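Long-range contacts in prophage MuSo2, 43 kDa tail protein (Shewanella oneidensis, PDB 3CDD), which probably forms part of the trimeric centre of the baseplate in a Mu-like phage tail: residues Pro56-Thr64 with Thr74-Pro82; Gly95-Val103 with Thr171-Val179. One frame throughout, in Å; residues are numbered along the deposited sequence.

Interaction 1. Residues Pro56-Thr64 with Thr74-Pro82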
loop_
_atom_site.group_PDB
_atom_site.type_symbol
_atom_site.label_atom_id
_atom_site.label_comp_id
_atom_site.label_asym_id
_atom_site.label_seq_id
_atom_site.Cartn_x
_atom_site.Cartn_y
_atom_site.Cartn_z
ATOM N N PRO A 56 -7.526 31.602 -7.603
ATOM C CA PRO A 56 -6.663 30.441 -7.381
ATOM C C PRO A 56 -5.173 30.757 -7.149
ATOM O O PRO A 56 -4.656 31.743 -7.657
ATOM C CB PRO A 56 -6.844 29.625 -8.661
ATOM C CG PRO A 56 -8.244 29.926 -9.102
ATOM C CD PRO A 56 -8.483 31.371 -8.707
ATOM N N ILE A 57 -4.517 29.937 -6.336
ATOM C CA ILE A 57 -3.071 29.920 -6.282
ATOM C C ILE A 57 -2.677 28.907 -7.354
ATOM O O ILE A 57 -3.059 27.743 -7.297
ATOM C CB ILE A 57 -2.530 29.510 -4.879
ATOM C CG1 ILE A 57 -3.167 30.381 -3.787
ATOM C CG2 ILE A 57 -1.005 29.620 -4.824
ATOM C CD1 ILE A 57 -2.785 29.989 -2.361
ATOM N N LYS A 58 -1.963 29.366 -8.371
ATOM C CA LYS A 58 -1.568 28.488 -9.451
ATOM C C LYS A 58 -0.531 27.481 -8.963
ATOM O O LYS A 58 0.476 27.860 -8.341
ATOM C CB LYS A 58 -1.021 29.303 -10.634
ATOM C CG LYS A 58 -2.022 30.313 -11.207
ATOM C CD LYS A 58 -1.395 31.184 -12.301
ATOM C CE LYS A 58 -1.848 32.645 -12.203
ATOM N NZ LYS A 58 -3.223 32.850 -12.742
ATOM N N GLN A 59 -0.798 26.203 -9.231
ATOM C CA GLN A 59 0.233 25.152 -9.115
ATOM C C GLN A 59 1.505 25.568 -9.870
ATOM O O GLN A 59 1.419 26.187 -10.921
ATOM C CB GLN A 59 -0.297 23.803 -9.630
ATOM C CG GLN A 59 -0.612 23.724 -11.140
ATOM C CD GLN A 59 -2.003 24.204 -11.517
ATOM O OE1 GLN A 59 -2.713 24.831 -10.718
ATOM N NE2 GLN A 59 -2.403 23.916 -12.756
ATOM N N GLY A 60 2.678 25.260 -9.323
ATOM C CA GLY A 60 3.929 25.686 -9.941
ATOM C C GLY A 60 4.536 26.965 -9.392
ATOM O O GLY A 60 5.735 27.183 -9.514
ATOM N N GLN A 61 3.713 27.792 -8.754
ATOM C CA GLN A 61 4.121 29.112 -8.251
ATOM C C GLN A 61 5.219 29.049 -7.185
ATOM O O GLN A 61 5.136 28.227 -6.292
ATOM C CB GLN A 61 2.897 29.779 -7.622
ATOM C CG GLN A 61 2.884 31.279 -7.703
ATOM C CD GLN A 61 2.740 31.770 -9.123
ATOM O OE1 GLN A 61 3.607 32.472 -9.652
ATOM N NE2 GLN A 61 1.643 31.381 -9.763
ATOM N N ALA A 62 6.220 29.925 -7.266
ATOM C CA ALA A 62 7.163 30.130 -6.155
ATOM C C ALA A 62 6.425 30.647 -4.927
ATOM O O ALA A 62 5.500 31.456 -5.035
ATOM C CB ALA A 62 8.283 31.082 -6.536
ATOM N N CYS A 63 6.895 30.213 -3.763
ATOM C CA CYS A 63 6.110 30.192 -2.554
ATOM C C CYS A 63 7.012 30.373 -1.318
ATOM O O CYS A 63 8.094 29.777 -1.247
ATOM C CB CYS A 63 5.463 28.805 -2.486
ATOM S SG CYS A 63 4.164 28.742 -1.370
ATOM N N THR A 64 6.569 31.174 -0.347
ATOM C CA THR A 64 7.221 31.220 0.981
ATOM C C THR A 64 6.209 31.185 2.118
ATOM O O THR A 64 5.103 31.731 2.006
ATOM C CB THR A 64 8.151 32.455 1.183
ATOM O OG1 THR A 64 7.372 33.661 1.238
ATOM C CG2 THR A 64 9.197 32.560 0.069
ATOM N N THR A 74 10.792 27.734 1.967
ATOM C CA THR A 74 10.880 28.406 0.677
ATOM C C THR A 74 10.862 27.341 -0.429
ATOM O O THR A 74 11.745 26.464 -0.499
ATOM C CB THR A 74 12.183 29.231 0.576
ATOM O OG1 THR A 74 12.293 30.111 1.703
ATOM C CG2 THR A 74 12.250 30.038 -0.723
ATOM N N GLY A 75 9.861 27.419 -1.297
ATOM C CA GLY A 75 9.754 26.447 -2.389
ATOM C C GLY A 75 8.733 26.803 -3.443
ATOM O O GLY A 75 8.626 27.960 -3.847
ATOM N N TYR A 76 7.997 25.787 -3.888
ATOM C CA TYR A 76 7.026 25.916 -4.959
ATOM C C TYR A 76 5.756 25.158 -4.624
ATOM O O TYR A 76 5.790 24.150 -3.938
ATOM C CB TYR A 76 7.585 25.334 -6.261
ATOM C CG TYR A 76 8.898 25.923 -6.666
ATOM C CD1 TYR A 76 8.953 27.111 -7.394
ATOM C CD2 TYR A 76 10.091 25.293 -6.323
ATOM C CE1 TYR A 76 10.177 27.669 -7.766
ATOM C CE2 TYR A 76 11.318 25.833 -6.704
ATOM C CZ TYR A 76 11.350 27.018 -7.419
ATOM O OH TYR A 76 12.564 27.554 -7.782
ATOM N N VAL A 77 4.636 25.650 -5.140
ATOM C CA VAL A 77 3.376 24.953 -5.038
ATOM C C VAL A 77 3.427 23.760 -5.956
ATOM O O VAL A 77 3.689 23.901 -7.156
ATOM C CB VAL A 77 2.192 25.870 -5.445
ATOM C CG1 VAL A 77 0.891 25.081 -5.476
ATOM C CG2 VAL A 77 2.086 27.033 -4.470
ATOM N N ASP A 78 3.211 22.578 -5.384
ATOM C CA ASP A 78 3.075 21.366 -6.182
ATOM C C ASP A 78 1.654 21.253 -6.676
ATOM O O ASP A 78 1.430 21.078 -7.876
ATOM C CB ASP A 78 3.392 20.128 -5.346
ATOM C CG ASP A 78 4.865 19.860 -5.233
ATOM O OD1 ASP A 78 5.588 20.050 -6.239
ATOM O OD2 ASP A 78 5.291 19.422 -4.141
ATOM N N ASP A 79 0.708 21.365 -5.734
ATOM C CA ASP A 79 -0.707 21.094 -5.959
ATOM C C ASP A 79 -1.606 22.252 -5.516
ATOM O O ASP A 79 -1.457 22.794 -4.418
ATOM C CB ASP A 79 -1.152 19.804 -5.222
ATOM C CG ASP A 79 -0.476 18.531 -5.766
ATOM O OD1 ASP A 79 0.705 18.585 -6.148
ATOM O OD2 ASP A 79 -1.137 17.456 -5.838
ATOM N N TRP A 80 -2.531 22.609 -6.394
ATOM C CA TRP A 80 -3.650 23.472 -6.096
ATOM C C TRP A 80 -4.880 22.559 -5.954
ATOM O O TRP A 80 -5.171 21.758 -6.836
ATOM C CB TRP A 80 -3.812 24.474 -7.251
ATOM C CG TRP A 80 -5.130 25.182 -7.315
ATOM C CD1 TRP A 80 -6.043 25.096 -8.317
ATOM C CD2 TRP A 80 -5.696 26.061 -6.323
ATOM N NE1 TRP A 80 -7.140 25.879 -8.022
ATOM C CE2 TRP A 80 -6.950 26.481 -6.805
ATOM C CE3 TRP A 80 -5.260 26.530 -5.070
ATOM C CZ2 TRP A 80 -7.780 27.371 -6.091
ATOM C CZ3 TRP A 80 -6.087 27.428 -4.360
ATOM C CH2 TRP A 80 -7.324 27.829 -4.875
ATOM N N VAL A 81 -5.578 22.658 -4.832
ATOM C CA VAL A 81 -6.583 21.642 -4.463
ATOM C C VAL A 81 -7.892 22.327 -4.027
ATOM O O VAL A 81 -8.176 22.443 -2.856
ATOM C CB VAL A 81 -6.022 20.642 -3.398
ATOM C CG1 VAL A 81 -6.973 19.424 -3.148
ATOM C CG2 VAL A 81 -4.609 20.179 -3.794
ATOM N N PRO A 82 -8.698 22.775 -5.000
ATOM C CA PRO A 82 -9.987 23.392 -4.658
ATOM C C PRO A 82 -11.102 22.353 -4.515
ATOM O O PRO A 82 -11.060 21.306 -5.176
ATOM C CB PRO A 82 -10.275 24.274 -5.865
ATOM C CG PRO A 82 -9.637 23.515 -7.047
ATOM C CD PRO A 82 -8.456 22.739 -6.462
#

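Interaction 2. Residues Gly95-Val103 with Thr171-Val179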
loop_
_atom_site.group_PDB
_atom_site.type_symbol
_atom_site.label_atom_id
_atom_site.label_comp_id
_atom_site.label_asym_id
_atom_site.label_seq_id
_atom_site.Cartn_x
_atom_site.Cartn_y
_atom_site.Cartn_z
ATOM N N GLY A 95 3.029 21.474 -1.299
ATOM C CA GLY A 95 4.295 21.599 -2.012
ATOM C C GLY A 95 5.469 21.194 -1.145
ATOM O O GLY A 95 5.323 20.585 -0.082
ATOM N N ARG A 96 6.639 21.592 -1.597
ATOM C CA ARG A 96 7.910 21.176 -1.007
ATOM C C ARG A 96 8.836 22.393 -1.141
ATOM O O ARG A 96 8.524 23.336 -1.879
ATOM C CB ARG A 96 8.456 19.991 -1.806
ATOM C CG ARG A 96 7.710 18.668 -1.574
ATOM C CD ARG A 96 8.067 17.575 -2.582
ATOM N NE ARG A 96 7.655 17.929 -3.947
ATOM C CZ ARG A 96 8.136 17.343 -5.037
ATOM N NH1 ARG A 96 9.024 16.355 -4.921
ATOM N NH2 ARG A 96 7.744 17.746 -6.239
ATOM N N ASP A 97 9.968 22.375 -0.444
ATOM C CA ASP A 97 10.947 23.444 -0.603
ATOM C C ASP A 97 11.681 23.317 -1.956
ATOM O O ASP A 97 11.506 22.322 -2.655
ATOM C CB ASP A 97 11.845 23.580 0.662
ATOM C CG ASP A 97 13.145 22.787 0.603
ATOM O OD1 ASP A 97 13.489 22.142 -0.428
ATOM O OD2 ASP A 97 13.851 22.851 1.639
ATOM N N LYS A 98 12.453 24.339 -2.335
ATOM C CA LYS A 98 13.124 24.410 -3.653
ATOM C C LYS A 98 13.900 23.159 -4.065
ATOM O O LYS A 98 13.946 22.822 -5.255
ATOM C CB LYS A 98 14.084 25.610 -3.705
ATOM C CG LYS A 98 13.410 26.966 -3.798
ATOM C CD LYS A 98 14.430 28.108 -3.722
ATOM C CE LYS A 98 15.421 28.016 -4.864
ATOM N NZ LYS A 98 16.138 29.313 -5.105
ATOM N N THR A 99 14.514 22.479 -3.092
ATOM C CA THR A 99 15.340 21.293 -3.386
ATOM C C THR A 99 14.533 20.146 -4.006
ATOM O O THR A 99 15.106 19.167 -4.478
ATOM C CB THR A 99 16.132 20.793 -2.159
ATOM O OG1 THR A 99 15.227 20.444 -1.101
ATOM C CG2 THR A 99 17.130 21.858 -1.668
ATOM N N ALA A 100 13.204 20.288 -4.046
ATOM C CA ALA A 100 12.366 19.259 -4.661
ATOM C C ALA A 100 12.684 19.103 -6.152
ATOM O O ALA A 100 12.575 18.006 -6.690
ATOM C CB ALA A 100 10.899 19.561 -4.452
ATOM N N ASP A 101 13.088 20.190 -6.814
ATOM C CA ASP A 101 13.525 20.114 -8.207
ATOM C C ASP A 101 14.718 19.166 -8.358
ATOM O O ASP A 101 14.834 18.471 -9.366
ATOM C CB ASP A 101 13.872 21.500 -8.766
ATOM C CG ASP A 101 12.634 22.321 -9.106
ATOM O OD1 ASP A 101 11.523 21.735 -9.196
ATOM O OD2 ASP A 101 12.769 23.554 -9.271
ATOM N N LEU A 102 15.582 19.135 -7.339
ATOM C CA LEU A 102 16.757 18.258 -7.328
ATOM C C LEU A 102 16.359 16.797 -7.179
ATOM O O LEU A 102 17.106 15.911 -7.567
ATOM C CB LEU A 102 17.713 18.624 -6.192
ATOM C CG LEU A 102 18.267 20.054 -6.111
ATOM C CD1 LEU A 102 19.153 20.196 -4.867
ATOM C CD2 LEU A 102 19.045 20.453 -7.352
ATOM N N VAL A 103 15.183 16.559 -6.601
ATOM C CA VAL A 103 14.692 15.218 -6.367
ATOM C C VAL A 103 13.924 14.714 -7.594
ATOM O O VAL A 103 13.977 13.522 -7.912
ATOM C CB VAL A 103 13.724 15.191 -5.147
ATOM C CG1 VAL A 103 12.974 13.831 -5.036
ATOM C CG2 VAL A 103 14.457 15.579 -3.840
ATOM N N THR A 171 20.926 18.170 3.390
ATOM C CA THR A 171 19.612 18.661 3.852
ATOM C C THR A 171 19.297 20.005 3.165
ATOM O O THR A 171 19.859 20.309 2.115
ATOM C CB THR A 171 19.503 18.655 5.427
ATOM O OG1 THR A 171 18.201 19.087 5.851
ATOM C CG2 THR A 171 20.552 19.523 6.054
ATOM N N SER A 172 18.386 20.792 3.715
ATOM C CA SER A 172 18.129 22.104 3.154
ATOM C C SER A 172 17.936 23.083 4.310
ATOM O O SER A 172 17.777 22.663 5.462
ATOM C CB SER A 172 16.920 22.067 2.206
ATOM O OG SER A 172 15.725 21.680 2.872
ATOM N N ASP A 173 17.952 24.376 4.025
ATOM C CA ASP A 173 17.714 25.356 5.086
ATOM C C ASP A 173 16.360 26.009 4.858
ATOM O O ASP A 173 15.667 25.639 3.914
ATOM C CB ASP A 173 18.871 26.364 5.169
ATOM C CG ASP A 173 19.044 27.182 3.889
ATOM O OD1 ASP A 173 18.087 27.281 3.079
ATOM O OD2 ASP A 173 20.140 27.748 3.702
ATOM N N THR A 174 15.968 26.968 5.700
ATOM C CA THR A 174 14.649 27.590 5.560
ATOM C C THR A 174 14.497 28.367 4.248
ATOM O O THR A 174 13.381 28.673 3.831
ATOM C CB THR A 174 14.276 28.509 6.742
ATOM O OG1 THR A 174 15.155 29.645 6.769
ATOM C CG2 THR A 174 14.324 27.752 8.064
ATOM N N PHE A 175 15.620 28.677 3.607
ATOM C CA PHE A 175 15.608 29.422 2.347
ATOM C C PHE A 175 15.648 28.498 1.116
ATOM O O PHE A 175 15.705 28.954 -0.018
ATOM C CB PHE A 175 16.698 30.503 2.353
ATOM C CG PHE A 175 16.377 31.661 3.285
ATOM C CD1 PHE A 175 16.784 31.639 4.623
ATOM C CD2 PHE A 175 15.636 32.750 2.834
ATOM C CE1 PHE A 175 16.465 32.690 5.492
ATOM C CE2 PHE A 175 15.331 33.809 3.696
ATOM C CZ PHE A 175 15.744 33.775 5.024
ATOM N N GLY A 176 15.565 27.189 1.355
ATOM C CA GLY A 176 15.518 26.214 0.268
ATOM C C GLY A 176 16.849 26.061 -0.440
ATOM O O GLY A 176 16.896 25.652 -1.612
ATOM N N ASN A 177 17.925 26.424 0.258
ATOM C CA ASN A 177 19.287 26.179 -0.229
ATOM C C ASN A 177 19.628 24.746 0.091
ATOM O O ASN A 177 19.192 24.257 1.110
ATOM C CB ASN A 177 20.295 27.067 0.503
ATOM C CG ASN A 177 20.076 28.559 0.257
ATOM O OD1 ASN A 177 19.807 28.990 -0.873
ATOM N ND2 ASN A 177 20.242 29.363 1.317
ATOM N N LEU A 178 20.434 24.090 -0.740
ATOM C CA LEU A 178 21.033 22.788 -0.388
ATOM C C LEU A 178 22.120 22.921 0.692
ATOM O O LEU A 178 23.044 23.732 0.552
ATOM C CB LEU A 178 21.619 22.113 -1.626
ATOM C CG LEU A 178 22.183 20.706 -1.408
ATOM C CD1 LEU A 178 21.056 19.713 -1.131
ATOM C CD2 LEU A 178 23.007 20.261 -2.592
ATOM N N VAL A 179 21.997 22.132 1.760
ATOM C CA VAL A 179 22.964 22.139 2.864
ATOM C C VAL A 179 23.754 20.831 2.950
ATOM O O VAL A 179 23.180 19.736 3.033
ATOM C CB VAL A 179 22.320 22.437 4.253
ATOM C CG1 VAL A 179 23.393 22.417 5.358
ATOM C CG2 VAL A 179 21.608 23.767 4.252
HETATM O O HOH W 1 12.928 25.299 3.106
HETATM O O HOH W 2 18.500 28.117 -3.071
#

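Interaction 1. Residues Pro56-Thr64 with Thr74-Pro82
Ala-62, Cys-63 and Thr-64 pair antiparallel with Tyr-76, Gly-75 and Thr-74, the N-to-C directions of the two short strand segments 122° apart. Cys-63 and Gly-75 are the hydrogen-bonded pair, with Gly-75 N to Cys-63 O at 2.9 Å and nearly straight. The return bond from Cys-63 N is more bent and reaches Gly-75 O from above the carbonyl plane. Farther along, Val-77 is gripped twice. Its N donates to Gln-61 O, and its O accepts from Gly-60 N at 2.8 Å. Gly-60 belongs to a type II turn from Lys-58 to Gln-61.

Trp-80 and Val-77 carry the side-chain packing. Trp-80 CG is anti to the backbone N (chi1 163°), which brings the indole to Pro-56 and Ile-57. Pro-56 CB lies over one face, 3.5 Å from Trp-80 CZ2. Ile-57 O sits over the same face, 3.3 Å from Trp-80 CD2. The amide of Gln-59 lies nearly parallel to the indole, the planes 9° apart, with Gln-59 OE1 3.7 Å from Trp-80 CB. Val-77 spreads its methyls, CG1 toward Gln-59 CA and CG2 to 4.0 Å from Ile-57 CG2. Cys-63 SG also touches Val-77 CG2.

Asp-79 and Trp-80 also pair with a strand of the second subunit. Backbone bonds thus set the register at one end, while apolar and indole packing holds the 56-59 loop at the other, beside a subunit interface.

Interaction 2. Residues Gly95-Val103 with Thr171-Val179
Asp-97 takes a short hydrogen bond from Ser-172, OG to OD2 at 2.5 Å, through the syn lone pair of the carboxylate oxygen. Its other oxygen, OD1, is held by two donors from Thr-99. Thr-99 OG1 donates to the syn lone pair of Asp-97 OD1, while Thr-99 N reaches Asp-97 OD1 from above the carboxylate plane at 2.9 Å. The bond to Thr-99 N caps the turn that leads into the helix. Together these three bonds fix the rotation of the carboxylate.

Packing is closest around Gly-176. Having no side chain, it lets its CA come to 4.9 Å from Lys-98 CA. Lys-98 CB rests 3.5 Å from Gly-176 O. Thr-99 CG2, anti to its own carbonyl carbon, reaches between Gly-176 O and Ser-172 CB, 3.9 Å from the latter. Farther on, Leu-102 CD1 meets Leu-178 CD1 at 4.2 Å, where Cys-127 of helix 119-127 packs on both leucines.

The rest is looser and bridged by water. One water donates to Asp-97 OD2 and to Asp-173 O. A second donates to Gly-176 O and Asn-177 OD1, and it also accepts a weak bond from Lys-98 NZ, whose stronger partner is Gly-131 O.

Residues 173-176 form a type I turn with Gly-176 at positive phi. Within it, Asp-173 accepts from Asn-177 N through OD1 and from Asn-177 ND2 through OD2, at 2.9 Å for the latter. Such a turn with a G1 beta bulge is typical of a short beta hairpin, here joining strands 169-172 and 178-181 and docked against a capped helix start.

In the fold
The centres of the two interactions lie about 15 Å apart, and strands 70-84 and 88-97, neighbours in the same sheet, connect them. Interaction 1 belongs to the N-terminal GpP-like region, while interaction 2 carries the end of strand 88-97 on into helix 100-104. Two polar links join them directly. Thr-74 OG1 is 2.8 Å from Thr-174 O, a probable hydrogen bond to the hairpin loop. Asp-78 OD2 forms a salt bridge with Arg-96 NE at 2.8 Å. That carboxylate also meets Arg-208 of the second subunit, and Asp-101 pairs with Arg-248 and Arg-250 of the same subunit. Both contacts therefore border the assembly interface.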